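Long-range contacts in trichothecene 3-O-acetyltransferase (Gibberella zeae, PDB 2RKV), which catalyses transfer of an acetyl group from acetyl coenzyme A to the 3-hydroxyl of trichothecene mycotoxins: residues Val84-Arg90 against Leu139-Lys145; Pro96-Met101 against Ile144-Ile149; Ile168-Ser172 against Leu385-Phe390; Trp55-Lys61 against Ser73-Glu79. One frame throughout, in Å; residues are numbered along the deposited sequence.

Interaction 1. Residues Val84-Arg90 against Leu139-Lys145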
# COMPACT_ATOMS: atom_id res chain seq x y z
N VAL A 84 17.88 -4.79 -10.54
CA VAL A 84 16.79 -5.22 -11.42
C VAL A 84 17.06 -6.64 -11.90
O VAL A 84 18.18 -7.00 -12.25
CB VAL A 84 16.53 -4.23 -12.62
CG1 VAL A 84 17.69 -4.20 -13.59
CG2 VAL A 84 15.21 -4.59 -13.34
N VAL A 85 16.01 -7.46 -11.86
CA VAL A 85 16.04 -8.82 -12.37
C VAL A 85 15.26 -8.78 -13.67
O VAL A 85 14.18 -8.20 -13.73
CB VAL A 85 15.35 -9.81 -11.37
CG1 VAL A 85 15.13 -11.19 -12.01
CG2 VAL A 85 16.17 -9.94 -10.09
N VAL A 86 15.81 -9.41 -14.71
CA VAL A 86 15.12 -9.56 -15.98
C VAL A 86 14.72 -11.03 -16.12
O VAL A 86 15.57 -11.91 -15.99
CB VAL A 86 15.99 -9.10 -17.17
CG1 VAL A 86 15.24 -9.24 -18.49
CG2 VAL A 86 16.47 -7.65 -16.96
N LYS A 87 13.42 -11.26 -16.32
CA LYS A 87 12.85 -12.59 -16.47
C LYS A 87 12.13 -12.72 -17.80
O LYS A 87 11.21 -11.94 -18.07
CB LYS A 87 11.84 -12.84 -15.36
CG LYS A 87 12.28 -13.76 -14.24
CD LYS A 87 11.08 -14.59 -13.83
CE LYS A 87 11.21 -15.18 -12.45
NZ LYS A 87 10.00 -15.99 -12.19
N ASP A 88 12.52 -13.69 -18.62
CA ASP A 88 11.83 -13.93 -19.89
C ASP A 88 10.79 -15.04 -19.76
O ASP A 88 11.15 -16.23 -19.70
CB ASP A 88 12.82 -14.26 -21.02
CG ASP A 88 12.12 -14.49 -22.37
OD1 ASP A 88 10.91 -14.16 -22.50
OD2 ASP A 88 12.79 -14.97 -23.31
N LEU A 89 9.52 -14.66 -19.75
CA LEU A 89 8.41 -15.59 -19.53
C LEU A 89 7.60 -15.85 -20.79
O LEU A 89 6.54 -16.47 -20.73
CB LEU A 89 7.48 -15.08 -18.41
CG LEU A 89 8.13 -14.75 -17.06
CD1 LEU A 89 7.13 -14.00 -16.15
CD2 LEU A 89 8.65 -15.99 -16.39
N ARG A 90 8.11 -15.39 -21.93
CA ARG A 90 7.38 -15.51 -23.21
C ARG A 90 7.05 -16.95 -23.57
O ARG A 90 6.00 -17.21 -24.17
CB ARG A 90 8.16 -14.87 -24.36
CG ARG A 90 8.21 -13.34 -24.30
CD ARG A 90 9.14 -12.79 -25.36
NE ARG A 90 10.53 -13.14 -25.07
CZ ARG A 90 11.55 -12.93 -25.89
NH1 ARG A 90 11.35 -12.37 -27.08
NH2 ARG A 90 12.77 -13.30 -25.52
N LEU A 139 13.65 -4.22 -8.37
CA LEU A 139 12.85 -4.15 -9.60
C LEU A 139 12.89 -5.47 -10.37
O LEU A 139 13.87 -6.21 -10.29
CB LEU A 139 13.37 -3.01 -10.48
CG LEU A 139 13.32 -1.71 -9.67
CD1 LEU A 139 14.71 -1.19 -9.31
CD2 LEU A 139 12.41 -0.66 -10.28
N GLN A 140 11.83 -5.76 -11.11
CA GLN A 140 11.81 -6.92 -12.00
C GLN A 140 11.12 -6.54 -13.30
O GLN A 140 10.02 -5.97 -13.30
CB GLN A 140 11.12 -8.12 -11.33
CG GLN A 140 11.22 -9.43 -12.15
CD GLN A 140 11.20 -10.66 -11.28
OE1 GLN A 140 11.91 -10.74 -10.28
NE2 GLN A 140 10.38 -11.65 -11.66
N LEU A 141 11.80 -6.83 -14.41
CA LEU A 141 11.23 -6.68 -15.74
C LEU A 141 10.89 -8.08 -16.23
O LEU A 141 11.78 -8.90 -16.37
CB LEU A 141 12.24 -6.06 -16.71
CG LEU A 141 12.59 -4.58 -16.49
CD1 LEU A 141 13.76 -4.14 -17.38
CD2 LEU A 141 11.37 -3.69 -16.73
N ASN A 142 9.60 -8.32 -16.47
CA ASN A 142 9.13 -9.63 -16.93
C ASN A 142 8.66 -9.53 -18.37
O ASN A 142 7.70 -8.80 -18.65
CB ASN A 142 7.97 -10.11 -16.05
CG ASN A 142 8.32 -10.15 -14.58
OD1 ASN A 142 8.93 -11.12 -14.10
ND2 ASN A 142 7.93 -9.10 -13.85
N PHE A 143 9.31 -10.24 -19.28
CA PHE A 143 8.81 -10.32 -20.65
C PHE A 143 7.70 -11.36 -20.69
O PHE A 143 7.91 -12.51 -20.31
CB PHE A 143 9.87 -10.76 -21.67
CG PHE A 143 11.19 -10.04 -21.58
CD1 PHE A 143 11.31 -8.76 -21.02
CD2 PHE A 143 12.32 -10.64 -22.10
CE1 PHE A 143 12.54 -8.12 -20.97
CE2 PHE A 143 13.55 -10.01 -22.06
CZ PHE A 143 13.67 -8.75 -21.49
N ILE A 144 6.51 -10.97 -21.15
CA ILE A 144 5.45 -11.95 -21.38
C ILE A 144 5.01 -11.87 -22.84
O ILE A 144 5.34 -10.91 -23.55
CB ILE A 144 4.23 -11.72 -20.43
CG1 ILE A 144 3.51 -10.41 -20.79
CG2 ILE A 144 4.68 -11.77 -18.95
CD1 ILE A 144 2.15 -10.23 -20.08
N LYS A 145 4.29 -12.89 -23.30
CA LYS A 145 3.84 -12.87 -24.68
C LYS A 145 3.05 -11.58 -24.92
O LYS A 145 2.04 -11.33 -24.25
CB LYS A 145 2.99 -14.10 -25.00
CG LYS A 145 2.51 -14.12 -26.45
CD LYS A 145 1.72 -15.38 -26.75
CE LYS A 145 1.22 -15.35 -28.19
NZ LYS A 145 0.50 -16.61 -28.55
O HOH W 1 4.09 -15.20 -21.49
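Strands 84-88 and 139-144 run side by side in the same direction, their axes 4.5 Å apart at closest approach and only 16° from parallel. Hydrogen bonds alternate along the parallel pair: Val85 N to Leu139 O (2.9 Å), Leu141 N to Val85 O (2.8 Å), Lys87 N to Leu141 O (2.9 Å) and Phe143 N to Lys87 O (2.8 Å); Leu89 N adds a bond to Phe143 O (2.7 Å). Beta-branched valines suit this extended backbone. Val84, Val86, Leu139, Leu141 and Phe143 share one face, where Val86 CG1 lies 3.4 Å from Phe143 CZ. Asp88, also on that face, accepts from Arg90 N through OD1, forming an Asx turn, and its carboxylate pairs with the guanidinium in a salt bridge (Asp88 OD2 to Arg90 NH2, 2.8 Å). The other face is more polar: Gln140 NE2 donates to Asn142 OD1 (2.9 Å), and Lys87 NZ bonds Ile115 O. Strand 83-88 is one of the two outermost strands of a mixed five-stranded sheet. Helix 35-52 lies against the apolar face, with Tyr35 stacked on Phe143, helix 113-116 meets Leu89, and strand 147-155 flanks strand 137-144 antiparallel.

Interaction 2. Residues Pro96-Met101 against Ile144-Ile149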
# COMPACT_ATOMS: atom_id res chain seq x y z
N PRO A 96 1.56 -15.58 -17.35
CA PRO A 96 0.49 -14.90 -18.07
C PRO A 96 0.93 -14.41 -19.45
O PRO A 96 2.12 -14.33 -19.74
CB PRO A 96 0.16 -13.70 -17.17
CG PRO A 96 1.41 -13.42 -16.43
CD PRO A 96 2.04 -14.78 -16.20
N THR A 97 -0.06 -14.09 -20.28
CA THR A 97 0.16 -13.52 -21.61
C THR A 97 -0.68 -12.25 -21.68
O THR A 97 -1.64 -12.10 -20.92
CB THR A 97 -0.34 -14.47 -22.71
OG1 THR A 97 -1.75 -14.70 -22.55
CG2 THR A 97 0.41 -15.81 -22.66
N ILE A 98 -0.36 -11.36 -22.62
CA ILE A 98 -1.14 -10.12 -22.77
C ILE A 98 -2.60 -10.43 -23.08
O ILE A 98 -3.51 -9.81 -22.51
CB ILE A 98 -0.52 -9.13 -23.82
CG1 ILE A 98 -1.12 -7.72 -23.66
CG2 ILE A 98 -0.72 -9.60 -25.25
CD1 ILE A 98 -0.72 -7.02 -22.40
N GLU A 99 -2.84 -11.42 -23.94
CA GLU A 99 -4.22 -11.78 -24.29
C GLU A 99 -4.97 -12.48 -23.14
O GLU A 99 -6.16 -12.22 -22.94
CB GLU A 99 -4.27 -12.58 -25.60
CG GLU A 99 -3.91 -11.74 -26.83
CD GLU A 99 -4.71 -10.44 -26.96
OE1 GLU A 99 -5.94 -10.44 -26.69
OE2 GLU A 99 -4.12 -9.41 -27.34
N GLY A 100 -4.26 -13.32 -22.39
CA GLY A 100 -4.83 -13.96 -21.19
C GLY A 100 -5.24 -12.93 -20.15
O GLY A 100 -6.34 -13.01 -19.57
N MET A 101 -4.37 -11.95 -19.95
CA MET A 101 -4.62 -10.81 -19.05
C MET A 101 -5.87 -10.04 -19.48
O MET A 101 -6.76 -9.76 -18.67
CB MET A 101 -3.43 -9.84 -19.08
CG MET A 101 -2.25 -10.26 -18.25
SD MET A 101 -2.49 -9.93 -16.49
CE MET A 101 -0.86 -10.34 -15.87
N ILE A 144 6.51 -10.97 -21.15
CA ILE A 144 5.45 -11.95 -21.38
C ILE A 144 5.01 -11.87 -22.84
O ILE A 144 5.34 -10.91 -23.55
CB ILE A 144 4.23 -11.72 -20.43
CG1 ILE A 144 3.51 -10.41 -20.79
CG2 ILE A 144 4.68 -11.77 -18.95
CD1 ILE A 144 2.15 -10.23 -20.08
N LYS A 145 4.29 -12.89 -23.30
CA LYS A 145 3.84 -12.87 -24.68
C LYS A 145 3.05 -11.58 -24.92
O LYS A 145 2.04 -11.33 -24.25
CB LYS A 145 2.99 -14.10 -25.00
CG LYS A 145 2.51 -14.12 -26.45
CD LYS A 145 1.72 -15.38 -26.75
CE LYS A 145 1.22 -15.35 -28.19
NZ LYS A 145 0.50 -16.61 -28.55
N GLY A 146 3.55 -10.76 -25.83
CA GLY A 146 2.90 -9.51 -26.22
C GLY A 146 2.98 -8.39 -25.20
O GLY A 146 2.28 -7.37 -25.34
N GLY A 147 3.83 -8.53 -24.19
CA GLY A 147 3.83 -7.53 -23.12
C GLY A 147 5.05 -7.46 -22.23
O GLY A 147 6.05 -8.17 -22.43
N LEU A 148 4.96 -6.56 -21.26
CA LEU A 148 6.00 -6.38 -20.26
C LEU A 148 5.31 -6.12 -18.93
O LEU A 148 4.38 -5.32 -18.87
CB LEU A 148 6.87 -5.17 -20.63
CG LEU A 148 7.90 -4.70 -19.61
CD1 LEU A 148 9.12 -5.61 -19.62
CD2 LEU A 148 8.31 -3.24 -19.89
N ILE A 149 5.76 -6.81 -17.88
CA ILE A 149 5.31 -6.48 -16.53
C ILE A 149 6.49 -5.94 -15.75
O ILE A 149 7.48 -6.64 -15.56
CB ILE A 149 4.70 -7.71 -15.78
CG1 ILE A 149 3.47 -8.23 -16.53
CG2 ILE A 149 4.35 -7.33 -14.32
CD1 ILE A 149 2.99 -9.59 -16.03
O HOH W 1 4.09 -15.20 -21.49
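Pro96 and Met101 face Ile144 and Ile149 in a small apolar cluster. Met101 CE reaches Ile149 CD1 at 3.9 Å, and Pro96 CG lies 4.2 Å from the same Ile149 CD1 and 4.4 Å from Ile144 CG2. The flexible methionine and the branched isoleucines fill the space between helix start and strand; Ile144 CD1 comes within 3.7 Å of Ile98 N, and Leu26 of strand 20-28 packs on Ile98, Ile144 and Ile149. Beside this cluster, the Ile98 side chain covers the glycine turn, Ile98 CB sitting 3.6 Å from Gly146 O. Gly146 has a positive phi of 74°, which favours glycine, and a side chain there would collide with Ile98 CG2; Gly147 is also tightly enclosed, since a CB would be crowded by Ile144 CG1.

Farther out the contact becomes polar. Ile98 N donates to Lys145 O (2.9 Å), so a backbone amide in the first turn of the helix finds its acceptor in the other segment. A water bridges Pro96 O (2.8 Å) and Lys145 N (2.9 Å), while the lysine's long side chain leads away. Thr97 takes the N-cap position, its OG1 accepting from Gly100 N at 2.9 Å.

Residues Ile144-Gly147 form a type II beta turn, with glycine at its third position as this turn prefers. The arrangement is that of a tight beta hairpin, strands 137-144 and 147-155, whose turn packs against the capped N terminus of helix 98-104.

Interaction 3. Residues Ile168-Ser172 against Leu385-Phe390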
# COMPACT_ATOMS: atom_id res chain seq x y z
N ILE A 168 9.44 6.03 -7.75
CA ILE A 168 9.15 5.47 -9.08
C ILE A 168 8.99 6.58 -10.14
O ILE A 168 9.51 6.47 -11.25
CB ILE A 168 7.93 4.52 -9.06
CG1 ILE A 168 8.21 3.34 -8.11
CG2 ILE A 168 7.62 4.01 -10.48
CD1 ILE A 168 7.00 2.44 -7.86
N ARG A 169 8.30 7.65 -9.76
CA ARG A 169 8.11 8.82 -10.62
C ARG A 169 9.46 9.38 -11.08
O ARG A 169 9.65 9.68 -12.26
CB ARG A 169 7.31 9.89 -9.87
CG ARG A 169 7.10 11.21 -10.60
CD ARG A 169 5.87 11.94 -10.05
NE ARG A 169 5.97 12.24 -8.62
CZ ARG A 169 5.26 11.65 -7.66
NH1 ARG A 169 5.43 12.03 -6.39
NH2 ARG A 169 4.38 10.71 -7.94
N LEU A 170 10.40 9.53 -10.14
CA LEU A 170 11.73 10.04 -10.47
C LEU A 170 12.52 9.02 -11.28
O LEU A 170 13.31 9.38 -12.17
CB LEU A 170 12.50 10.46 -9.22
CG LEU A 170 11.96 11.68 -8.47
CD1 LEU A 170 13.00 12.17 -7.47
CD2 LEU A 170 11.58 12.82 -9.44
N LEU A 171 12.32 7.74 -10.99
CA LEU A 171 12.96 6.72 -11.82
C LEU A 171 12.48 6.87 -13.27
O LEU A 171 13.28 6.77 -14.21
CB LEU A 171 12.69 5.31 -11.29
CG LEU A 171 13.12 4.14 -12.20
CD1 LEU A 171 14.62 4.21 -12.55
CD2 LEU A 171 12.75 2.80 -11.55
N SER A 172 11.18 7.13 -13.47
CA SER A 172 10.68 7.33 -14.84
C SER A 172 11.38 8.52 -15.52
O SER A 172 11.82 8.41 -16.67
CB SER A 172 9.16 7.51 -14.88
OG SER A 172 8.70 7.48 -16.23
N LEU A 385 0.95 6.34 -10.63
CA LEU A 385 1.60 5.27 -11.42
C LEU A 385 1.10 5.11 -12.86
O LEU A 385 1.86 4.70 -13.73
CB LEU A 385 1.53 3.94 -10.67
CG LEU A 385 2.42 3.87 -9.42
CD1 LEU A 385 1.96 2.74 -8.51
CD2 LEU A 385 3.90 3.72 -9.80
N TRP A 386 -0.18 5.42 -13.10
CA TRP A 386 -0.75 5.32 -14.45
C TRP A 386 -0.12 6.29 -15.47
O TRP A 386 -0.33 6.16 -16.69
CB TRP A 386 -2.26 5.56 -14.42
CG TRP A 386 -3.08 4.42 -13.92
CD1 TRP A 386 -3.49 4.21 -12.63
CD2 TRP A 386 -3.65 3.36 -14.71
NE1 TRP A 386 -4.26 3.07 -12.56
CE2 TRP A 386 -4.37 2.53 -13.82
CE3 TRP A 386 -3.61 3.03 -16.07
CZ2 TRP A 386 -5.06 1.39 -14.25
CZ3 TRP A 386 -4.30 1.90 -16.50
CH2 TRP A 386 -5.01 1.09 -15.60
N ASP A 387 0.66 7.26 -14.97
CA ASP A 387 1.20 8.29 -15.85
C ASP A 387 2.63 8.04 -16.33
O ASP A 387 3.14 8.78 -17.18
CB ASP A 387 1.13 9.66 -15.17
CG ASP A 387 1.12 10.80 -16.17
OD1 ASP A 387 0.39 10.71 -17.18
OD2 ASP A 387 1.85 11.78 -15.93
N TYR A 388 3.28 6.99 -15.82
CA TYR A 388 4.73 6.80 -16.09
C TYR A 388 5.00 5.86 -17.26
O TYR A 388 4.42 4.77 -17.33
CB TYR A 388 5.50 6.32 -14.85
CG TYR A 388 5.12 7.03 -13.55
CD1 TYR A 388 4.74 8.38 -13.55
CD2 TYR A 388 5.14 6.34 -12.34
CE1 TYR A 388 4.35 9.02 -12.36
CE2 TYR A 388 4.76 6.97 -11.15
CZ TYR A 388 4.38 8.30 -11.17
OH TYR A 388 4.00 8.92 -10.00
N ASP A 389 5.88 6.28 -18.17
CA ASP A 389 6.22 5.50 -19.36
C ASP A 389 7.67 5.02 -19.35
O ASP A 389 8.05 4.18 -20.16
CB ASP A 389 5.95 6.32 -20.63
CG ASP A 389 6.74 7.61 -20.67
OD1 ASP A 389 7.96 7.57 -20.92
OD2 ASP A 389 6.15 8.69 -20.45
N PHE A 390 8.48 5.58 -18.45
CA PHE A 390 9.89 5.18 -18.31
C PHE A 390 10.73 5.29 -19.60
O PHE A 390 11.74 4.60 -19.73
CB PHE A 390 10.01 3.77 -17.71
CG PHE A 390 9.35 3.63 -16.37
CD1 PHE A 390 8.02 3.22 -16.29
CD2 PHE A 390 10.05 3.93 -15.21
CE1 PHE A 390 7.39 3.10 -15.04
CE2 PHE A 390 9.44 3.82 -13.96
CZ PHE A 390 8.10 3.40 -13.88
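Tyr388 and Phe390 each bury 85 Å² against residues 168-172, and Ser172 gives up 75 Å² to meet them. The Tyr388 ring lies flat along the helix: Arg169 CA stands 4.0 Å from its centroid, over the face, in a CH-pi contact. Its phenolic end remains polar, with Tyr388 OH accepting from Arg169 NH2 (2.8 Å) and also hydrogen-bonded to Asp165, which forms a salt bridge with Arg169. These contacts join helix 161-176, from the N-terminal half of a BAHD-family acyltransferase, to the loop between strands 375-379 and 399-401, more than 200 residues later; coenzyme A is about 11 Å from the side chain of Leu385. Ser172 is small enough to let the loop backbone come close, its CA lying 4.2 Å from Phe390 CA. Ser172 OG accepts from Phe390 N (2.9 Å), and Ser172 CB lies over the face of the Phe390 ring, 4.0 Å from its centroid. The edge of that ring meets aliphatic groups, Ile168 CG2 at 3.5 Å from Phe390 CZ and Leu171 CG at 4.1 Å from Phe390 CE2. Leu25 and Leu150 of strands 20-28 and 147-155 also pack on Phe390.

Interaction 4. Residues Trp55-Lys61 against Ser73-Glu79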
# COMPACT_ATOMS: atom_id res chain seq x y z
N TRP A 55 21.29 7.16 -2.25
CA TRP A 55 20.66 6.30 -1.24
C TRP A 55 19.62 5.33 -1.81
O TRP A 55 19.33 4.32 -1.17
CB TRP A 55 20.12 7.08 -0.04
CG TRP A 55 18.97 8.01 -0.33
CD1 TRP A 55 19.01 9.38 -0.41
CD2 TRP A 55 17.59 7.64 -0.52
NE1 TRP A 55 17.75 9.88 -0.66
CE2 TRP A 55 16.86 8.83 -0.74
CE3 TRP A 55 16.91 6.41 -0.54
CZ2 TRP A 55 15.48 8.83 -0.97
CZ3 TRP A 55 15.53 6.41 -0.77
CH2 TRP A 55 14.83 7.62 -0.99
N VAL A 56 19.09 5.61 -3.00
CA VAL A 56 18.08 4.69 -3.58
C VAL A 56 18.67 3.30 -3.86
O VAL A 56 17.94 2.31 -3.93
CB VAL A 56 17.38 5.26 -4.86
CG1 VAL A 56 16.70 6.60 -4.56
CG2 VAL A 56 18.37 5.40 -6.04
N ALA A 57 20.00 3.22 -4.00
CA ALA A 57 20.70 1.96 -4.22
C ALA A 57 21.13 1.28 -2.91
O ALA A 57 21.82 0.26 -2.93
CB ALA A 57 21.92 2.18 -5.14
N GLY A 58 20.70 1.85 -1.79
CA GLY A 58 21.13 1.38 -0.47
C GLY A 58 20.30 0.23 0.07
O GLY A 58 19.47 -0.35 -0.65
N GLN A 59 20.52 -0.09 1.34
CA GLN A 59 19.80 -1.14 2.04
C GLN A 59 19.37 -0.61 3.40
O GLN A 59 19.99 0.32 3.93
CB GLN A 59 20.70 -2.38 2.23
CG GLN A 59 21.92 -2.09 3.13
CD GLN A 59 22.81 -3.30 3.34
OE1 GLN A 59 22.36 -4.35 3.79
NE2 GLN A 59 24.10 -3.13 3.05
N VAL A 60 18.32 -1.21 3.97
CA VAL A 60 17.88 -0.87 5.32
C VAL A 60 18.59 -1.80 6.30
O VAL A 60 18.47 -3.03 6.18
CB VAL A 60 16.34 -1.00 5.44
CG1 VAL A 60 15.88 -0.82 6.90
CG2 VAL A 60 15.64 -0.00 4.51
N LYS A 61 19.34 -1.23 7.24
CA LYS A 61 20.13 -2.03 8.18
C LYS A 61 19.90 -1.61 9.62
O LYS A 61 20.09 -0.44 9.97
CB LYS A 61 21.62 -1.97 7.84
CG LYS A 61 22.44 -2.99 8.60
CD LYS A 61 23.43 -3.69 7.69
CE LYS A 61 24.00 -4.94 8.36
NZ LYS A 61 22.97 -6.03 8.52
N SER A 73 17.09 1.38 12.70
CA SER A 73 17.47 1.09 11.31
C SER A 73 17.82 2.35 10.53
O SER A 73 17.27 3.43 10.78
CB SER A 73 16.36 0.32 10.59
OG SER A 73 16.27 -1.00 11.11
N PHE A 74 18.74 2.16 9.58
CA PHE A 74 19.30 3.24 8.78
C PHE A 74 19.36 2.76 7.34
O PHE A 74 19.53 1.56 7.08
CB PHE A 74 20.73 3.56 9.23
CG PHE A 74 20.84 4.10 10.64
CD1 PHE A 74 20.82 3.24 11.74
CD2 PHE A 74 21.00 5.47 10.87
CE1 PHE A 74 20.92 3.75 13.06
CE2 PHE A 74 21.11 5.98 12.17
CZ PHE A 74 21.06 5.11 13.27
N ILE A 75 19.23 3.69 6.39
CA ILE A 75 19.57 3.41 4.99
C ILE A 75 21.08 3.63 4.84
O ILE A 75 21.59 4.71 5.11
CB ILE A 75 18.80 4.31 4.00
CG1 ILE A 75 17.29 4.03 4.10
CG2 ILE A 75 19.29 4.07 2.56
CD1 ILE A 75 16.40 5.09 3.44
N VAL A 76 21.77 2.58 4.41
CA VAL A 76 23.23 2.61 4.28
C VAL A 76 23.62 2.01 2.93
O VAL A 76 22.82 1.37 2.27
CB VAL A 76 23.91 1.85 5.46
CG1 VAL A 76 23.61 2.54 6.77
CG2 VAL A 76 23.46 0.38 5.52
N PRO A 77 24.87 2.24 2.48
CA PRO A 77 25.25 1.71 1.17
C PRO A 77 25.07 0.19 1.02
O PRO A 77 25.11 -0.55 2.01
CB PRO A 77 26.72 2.12 1.04
CG PRO A 77 26.85 3.33 1.92
CD PRO A 77 25.96 3.01 3.10
N PHE A 78 24.82 -0.24 -0.21
CA PHE A 78 24.60 -1.65 -0.52
C PHE A 78 25.29 -1.97 -1.84
O PHE A 78 26.40 -2.51 -1.84
CB PHE A 78 23.11 -1.97 -0.54
CG PHE A 78 22.79 -3.41 -0.86
CD1 PHE A 78 21.82 -3.72 -1.81
CD2 PHE A 78 23.44 -4.45 -0.20
CE1 PHE A 78 21.51 -5.05 -2.11
CE2 PHE A 78 23.14 -5.79 -0.50
CZ PHE A 78 22.17 -6.08 -1.45
N GLU A 79 24.66 -1.61 -2.96
CA GLU A 79 25.26 -1.81 -4.28
C GLU A 79 25.25 -0.51 -5.09
O GLU A 79 24.63 0.47 -4.67
CB GLU A 79 24.59 -2.99 -5.00
CG GLU A 79 24.89 -4.32 -4.29
CD GLU A 79 24.25 -5.54 -4.93
OE1 GLU A 79 23.39 -5.41 -5.82
OE2 GLU A 79 24.62 -6.65 -4.51
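This is an antiparallel strand pairing within a beta hairpin, made by strands 59-63 and 72-76 of a small three-stranded sheet. Gln59 and Val76 form a hydrogen-bonded pair, Gln59 N to Val76 O and Val76 N to Gln59 O both at 2.9 Å; Lys61 and Phe74 form the next, with Lys61 N to Phe74 O at 2.8 Å and Phe74 N to Lys61 O at 3.0 Å. Between them Val60 and Ile75 lie opposite each other as a non-hydrogen-bonded pair, CA atoms 4.6 Å apart, with side chains on one face. Strand 72-76 occupies the centre of the sheet, its Ile75 backbone also bonded to Ile5 of strand 5-6. The branched Ile75 packs beside Trp55, its CG2 4.1 Å from Trp55 CB; Trp55 NE1 bonds Met188 O. Gly58 suits the approach to the strand, because a CB would clash with Val76 O. Gln59, with the largest area buried by the other segment (91 Å²), lies on the other face with Val76 and sends NE2 to Pro77 O (3.0 Å). Beyond the strands Phe78 CB packs 3.6 Å from Gly58 C, and Glu79 N makes a weak hydrogen bond to Ala57 O (3.4 Å).

Overall arrangement
From the N terminus, interaction 4 closes first, a short hairpin loop completed by residue 79. The chain then enters strand 83-88, which opens interaction 1, and runs on to helix 98-104, which opens interaction 2. Both close at the hairpin of strands 137-144 and 147-155, so their segments alternate and the two loops cross; they share Ile144, Lys145 and a water. Together they seat strand 83-88 at the edge of the mixed sheet and hold helix 98-104 against its hairpin turn. Helix 161-176 follows strand 147-155 and opens interaction 3, whose long loop closes only at 385-390. Interaction 3 touches interaction 1 where Leu171 packs on Leu139, whereas interaction 4 touches none of the others.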